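Local coordinates for putative malic enzyme ((S)-malate:NAD+ oxidoreductase (decarboxylating)) (Streptococcus pyogenes, PDB 2A9F), which probably catalyses the NAD+-dependent oxidative decarboxylation of (S)-malate to pyruvate with the help of a divalent metal ion, at the interface of chains A and B. Coordinates in Å, arbitrary orientation; residue numbers count along the deposited sequence, not the author numbering. Chains: chain A/B, putative malic enzyme ((S)-malate:NAD+ oxidoreductase (decarboxylating)).

Contact 1: the interface of chains A and B. Residues chain A 23-25; chain B 23, 100, 106, 108.
A:Val24 turns its backbone N and O, on one edge of strand 22-26, to B:Asp106 and B:Lys100, while A:Gln25 uses the other edge to bridge B:Glu23, in a patch where the strand meets its own copy from chain B in an antiparallel bridge. The amide N of A:Val24 gives a nearly straight hydrogen bond to the carboxylate oxygen OD1 of B:Asp106, 2.9 Å away, coming from above the carboxylate plane. The ammonium NZ of B:Lys100 reaches the same OD1 from the opposite face at 2.6 Å, a salt bridge within chain B, so one oxygen is gripped by two donors. That lysine bends at chi2 (-72°) and again at chi4, which brings NZ back over the strand to the carbonyl O of A:Val24 at 3.2 Å. On this polar side the two chains are thus laced tightly together. One step along, the amide N of A:Gln25 donates to the carbonyl O of B:Glu23, N to O 2.9 Å.

The outer parts are slacker. A:Glu23, with CG anti to its backbone N (chi1 -176°) and the chain extended, crosses B:Lys100 at about a right angle, and its OE1 makes a weak salt bridge to NZ at 3.4 Å. The side-chain oxygen OE1 of A:Gln25 adds another weak bond to NZ. On the apolar flank the packing is light: CG2 of A:Val24 lies 3.9 Å from CD1 of B:Ile108.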
ATOM      1  N   GLU A  23      -0.944  -9.029   7.406  1.00 41.84           N
ATOM      2  CA  GLU A  23       0.121  -9.835   6.823  1.00 43.28           C
ATOM      3  C   GLU A  23      -0.174  -9.972   5.324  1.00 41.96           C
ATOM      4  O   GLU A  23      -1.330  -9.887   4.904  1.00 42.12           O
ATOM      5  CB  GLU A  23       0.096 -11.207   7.514  1.00 44.95           C
ATOM      6  CG  GLU A  23       1.175 -12.194   7.144  1.00 50.37           C
ATOM      7  CD  GLU A  23       1.053 -13.498   7.930  1.00 53.56           C
ATOM      8  OE1 GLU A  23       1.924 -14.380   7.789  1.00 55.03           O
ATOM      9  OE2 GLU A  23       0.077 -13.648   8.688  1.00 56.03           O
ATOM     10  N   VAL A  24       0.862 -10.156   4.513  1.00 41.47           N
ATOM     11  CA  VAL A  24       0.664 -10.330   3.076  1.00 41.04           C
ATOM     12  C   VAL A  24       0.994 -11.766   2.678  1.00 41.04           C
ATOM     13  O   VAL A  24       2.119 -12.228   2.855  1.00 41.87           O
ATOM     14  CB  VAL A  24       1.541  -9.384   2.243  1.00 40.60           C
ATOM     15  CG1 VAL A  24       1.308  -9.660   0.728  1.00 40.72           C
ATOM     16  CG2 VAL A  24       1.200  -7.930   2.584  1.00 40.65           C
ATOM     17  N   GLN A  25       0.003 -12.470   2.145  1.00 41.40           N
ATOM     18  CA  GLN A  25       0.190 -13.850   1.744  1.00 43.72           C
ATOM     19  C   GLN A  25       0.028 -14.024   0.251  1.00 44.23           C
ATOM     20  O   GLN A  25      -0.883 -13.477  -0.359  1.00 41.38           O
ATOM     21  CB  GLN A  25      -0.809 -14.741   2.464  1.00 44.97           C
ATOM     22  CG  GLN A  25      -0.713 -14.662   3.967  1.00 51.15           C
ATOM     23  CD  GLN A  25       0.514 -15.370   4.517  1.00 52.92           C
ATOM     24  OE1 GLN A  25       1.645 -15.158   4.059  1.00 52.63           O
ATOM     25  NE2 GLN A  25       0.297 -16.209   5.525  1.00 55.97           N
TER
ATOM     26  N   GLU B  23      -2.534 -11.185  -1.463  1.00 45.49           N
ATOM     27  CA  GLU B  23      -3.743 -10.953  -0.698  1.00 46.61           C
ATOM     28  C   GLU B  23      -3.338 -10.567   0.726  1.00 46.75           C
ATOM     29  O   GLU B  23      -2.251 -10.919   1.185  1.00 47.39           O
ATOM     30  CB  GLU B  23      -4.639 -12.197  -0.691  1.00 48.16           C
ATOM     31  CG  GLU B  23      -4.209 -13.305   0.235  1.00 51.55           C
ATOM     32  CD  GLU B  23      -5.285 -14.363   0.376  1.00 56.30           C
ATOM     33  OE1 GLU B  23      -6.455 -13.994   0.622  1.00 56.51           O
ATOM     34  OE2 GLU B  23      -4.967 -15.567   0.251  1.00 60.10           O
ATOM     35  N   LYS B 100       8.279 -12.268   0.821  1.00 42.70           N
ATOM     36  CA  LYS B 100       7.611 -13.118   1.785  1.00 45.11           C
ATOM     37  C   LYS B 100       8.076 -14.552   1.672  1.00 47.84           C
ATOM     38  O   LYS B 100       8.247 -15.240   2.677  1.00 47.82           O
ATOM     39  CB  LYS B 100       6.095 -13.052   1.582  1.00 45.53           C
ATOM     40  CG  LYS B 100       5.310 -12.796   2.867  1.00 47.84           C
ATOM     41  CD  LYS B 100       5.307 -14.009   3.780  1.00 49.42           C
ATOM     42  CE  LYS B 100       5.104 -13.623   5.247  1.00 50.13           C
ATOM     43  NZ  LYS B 100       3.849 -12.859   5.484  1.00 48.34           N
ATOM     44  N   ASP B 106       7.134  -8.838   4.790  1.00 45.85           N
ATOM     45  CA  ASP B 106       5.819  -8.614   4.203  1.00 44.62           C
ATOM     46  C   ASP B 106       6.053  -7.463   3.227  1.00 44.62           C
ATOM     47  O   ASP B 106       6.669  -6.465   3.589  1.00 42.80           O
ATOM     48  CB  ASP B 106       4.798  -8.177   5.277  1.00 43.87           C
ATOM     49  CG  ASP B 106       4.276  -9.345   6.117  1.00 44.69           C
ATOM     50  OD1 ASP B 106       3.593 -10.236   5.566  1.00 42.60           O
ATOM     51  OD2 ASP B 106       4.542  -9.376   7.341  1.00 45.51           O
ATOM     52  N   ILE B 108       4.355  -4.803   0.067  1.00 42.41           N
ATOM     53  CA  ILE B 108       3.177  -4.326  -0.636  1.00 43.39           C
ATOM     54  C   ILE B 108       3.561  -3.651  -1.936  1.00 43.54           C
ATOM     55  O   ILE B 108       4.372  -2.739  -1.943  1.00 41.99           O
ATOM     56  CB  ILE B 108       2.334  -3.311   0.199  1.00 43.58           C
ATOM     57  CG1 ILE B 108       1.708  -3.997   1.418  1.00 43.89           C
ATOM     58  CG2 ILE B 108       1.217  -2.737  -0.673  1.00 40.47           C
ATOM     59  CD1 ILE B 108       2.688  -4.325   2.516  1.00 50.17           C
TER

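Contact 2: the interface of chains A and B. Residues chain A 86, 89-90, 93; chain B 47, 51, 58, 62.
The ring of A:Pro90 is the first point of touch in an apolar subunit-subunit patch, where helix 85-102 of chain A packs on helix 44-53 and the 58-62 segment of chain B. Its CG lies 3.4 Å from the methyl CG1 of B:Val47, and CB of the ring leans on the same methyl, so one ring edge rests against this valine branch. B:Ile51, one turn further along helix 44-53, sends its terminal methyl to the CG corner of the ring, CD1 to CG 3.5 Å. From another direction the methyl CG2 of B:Thr62 sits 3.8 Å from that same CG and about as far from CD, closing over the ring on the side toward A:Met89. A proline on the outer face of helix 85-102 is thereby fitted between a helix and the segment following the short helix 58-61.

Around this core the contacts thin out. A:Met89 crosses B:Thr62 at about a right angle, its CB 3.9 Å from CG2; CB and CG both lie along the threonine, and beyond CG the chain bends at chi2 and chi3. One turn before the proline, A:Glu86 touches through its aliphatic part: CB meets the methyl CB of B:Ala58 at 3.8 Å. The CG2 methyl of B:Ile51 lies over the backbone at the carbonyl of A:Glu86, tying the two parts of the patch together. At the other end, the carboxylate of A:Glu93 lies by CB and CA of B:Thr62.

Within chain B, B:Ala58 also positions B:Thr62. With chi1 at 70°, the hydroxyl of B:Thr62 stands between its backbone N and carbonyl carbon and turns back to its own chain, which leaves CG2 directed at the proline. OG1 donates to the carbonyl O of B:Ala58 at 2.6 Å, in the carbonyl plane and on a lone pair.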
ATOM      1  N   GLU A  86       1.977   7.484  12.125  1.00 50.93           N
ATOM      2  CA  GLU A  86       2.365   6.236  12.800  1.00 49.67           C
ATOM      3  C   GLU A  86       1.356   5.798  13.863  1.00 48.63           C
ATOM      4  O   GLU A  86       0.932   4.640  13.881  1.00 47.95           O
ATOM      5  CB  GLU A  86       3.750   6.351  13.453  1.00 49.32           C
ATOM      6  CG  GLU A  86       4.898   6.468  12.474  1.00 51.95           C
ATOM      7  CD  GLU A  86       5.387   7.895  12.302  1.00 54.70           C
ATOM      8  OE1 GLU A  86       4.547   8.823  12.318  1.00 54.54           O
ATOM      9  OE2 GLU A  86       6.614   8.085  12.137  1.00 56.61           O
ATOM     10  N   MET A  89      -1.765   4.180  12.374  1.00 40.55           N
ATOM     11  CA  MET A  89      -1.643   2.861  11.771  1.00 40.37           C
ATOM     12  C   MET A  89      -2.452   1.735  12.443  1.00 39.63           C
ATOM     13  O   MET A  89      -3.163   0.996  11.758  1.00 39.13           O
ATOM     14  CB  MET A  89      -0.161   2.485  11.651  1.00 39.71           C
ATOM     15  CG  MET A  89       0.161   1.536  10.487  1.00 39.38           C
ATOM     16  SD  MET A  89       0.114   2.213   8.807  1.00 32.58           S
ATOM     17  CE  MET A  89      -1.462   2.774   8.674  1.00 31.82           C
ATOM     18  N   PRO A  90      -2.378   1.606  13.788  1.00 38.44           N
ATOM     19  CA  PRO A  90      -3.138   0.551  14.474  1.00 37.33           C
ATOM     20  C   PRO A  90      -4.611   0.578  14.074  1.00 37.81           C
ATOM     21  O   PRO A  90      -5.230  -0.468  13.893  1.00 39.99           O
ATOM     22  CB  PRO A  90      -2.945   0.886  15.953  1.00 33.22           C
ATOM     23  CG  PRO A  90      -1.609   1.484  15.969  1.00 32.42           C
ATOM     24  CD  PRO A  90      -1.609   2.394  14.764  1.00 35.91           C
ATOM     25  N   GLU A  93      -5.020  -0.322  10.145  1.00 46.22           N
ATOM     26  CA  GLU A  93      -4.882  -1.718   9.816  1.00 48.93           C
ATOM     27  C   GLU A  93      -5.992  -2.516  10.498  1.00 48.84           C
ATOM     28  O   GLU A  93      -6.354  -3.604  10.050  1.00 46.10           O
ATOM     29  CB  GLU A  93      -3.474  -2.229  10.142  1.00 50.82           C
ATOM     30  CG  GLU A  93      -2.997  -2.080  11.546  1.00 54.43           C
ATOM     31  CD  GLU A  93      -1.487  -2.325  11.639  1.00 56.71           C
ATOM     32  OE1 GLU A  93      -0.707  -1.493  11.118  1.00 53.13           O
ATOM     33  OE2 GLU A  93      -1.083  -3.355  12.223  1.00 59.05           O
TER
ATOM     34  N   VAL B  47      -3.530   1.434  21.752  1.00 41.70           N
ATOM     35  CA  VAL B  47      -2.366   1.202  20.905  1.00 42.68           C
ATOM     36  C   VAL B  47      -1.974   2.498  20.212  1.00 44.06           C
ATOM     37  O   VAL B  47      -0.790   2.849  20.164  1.00 44.16           O
ATOM     38  CB  VAL B  47      -2.643   0.143  19.826  1.00 42.22           C
ATOM     39  CG1 VAL B  47      -1.399  -0.053  18.969  1.00 41.17           C
ATOM     40  CG2 VAL B  47      -3.063  -1.165  20.477  1.00 41.33           C
ATOM     41  N   ILE B  51       1.499   4.736  20.993  1.00 50.05           N
ATOM     42  CA  ILE B  51       2.407   5.103  19.919  1.00 49.84           C
ATOM     43  C   ILE B  51       2.506   6.614  19.801  1.00 50.48           C
ATOM     44  O   ILE B  51       3.559   7.138  19.440  1.00 50.31           O
ATOM     45  CB  ILE B  51       1.939   4.513  18.562  1.00 50.43           C
ATOM     46  CG1 ILE B  51       2.127   3.002  18.568  1.00 47.66           C
ATOM     47  CG2 ILE B  51       2.724   5.139  17.397  1.00 49.69           C
ATOM     48  CD1 ILE B  51       1.538   2.347  17.363  1.00 48.28           C
ATOM     49  N   ALA B  58       6.261   2.506  16.930  1.00 49.44           N
ATOM     50  CA  ALA B  58       5.679   2.234  15.623  1.00 48.32           C
ATOM     51  C   ALA B  58       6.360   1.003  15.058  1.00 47.96           C
ATOM     52  O   ALA B  58       5.752   0.235  14.312  1.00 45.16           O
ATOM     53  CB  ALA B  58       5.879   3.429  14.694  1.00 47.23           C
ATOM     54  N   THR B  62       2.963  -1.919  15.058  1.00 43.76           N
ATOM     55  CA  THR B  62       2.277  -1.815  13.779  1.00 40.79           C
ATOM     56  C   THR B  62       3.032  -2.644  12.764  1.00 40.32           C
ATOM     57  O   THR B  62       4.191  -3.002  13.000  1.00 38.63           O
ATOM     58  CB  THR B  62       2.189  -0.342  13.314  1.00 38.79           C
ATOM     59  OG1 THR B  62       3.485   0.128  12.955  1.00 38.57           O
ATOM     60  CG2 THR B  62       1.683   0.524  14.432  1.00 37.85           C
TER

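The centres of contact 1 and contact 2 lie about 17 Å apart in one two-fold symmetric interface, where each has a twin with the chains exchanged. Helix 85-102 is common to both, but from opposite partners: chain B supplies it to contact 1 near its C-terminal end, and chain A supplies it to contact 2 from its first half. The helix also carries Lys95, the predicted proton acceptor, about 10 Å from the centre of each contact in the respective chain. If the deposited dimer is the biological one, pairing of the subunits may help to steady the helix that bears this residue, though the structure alone does not show such coupling.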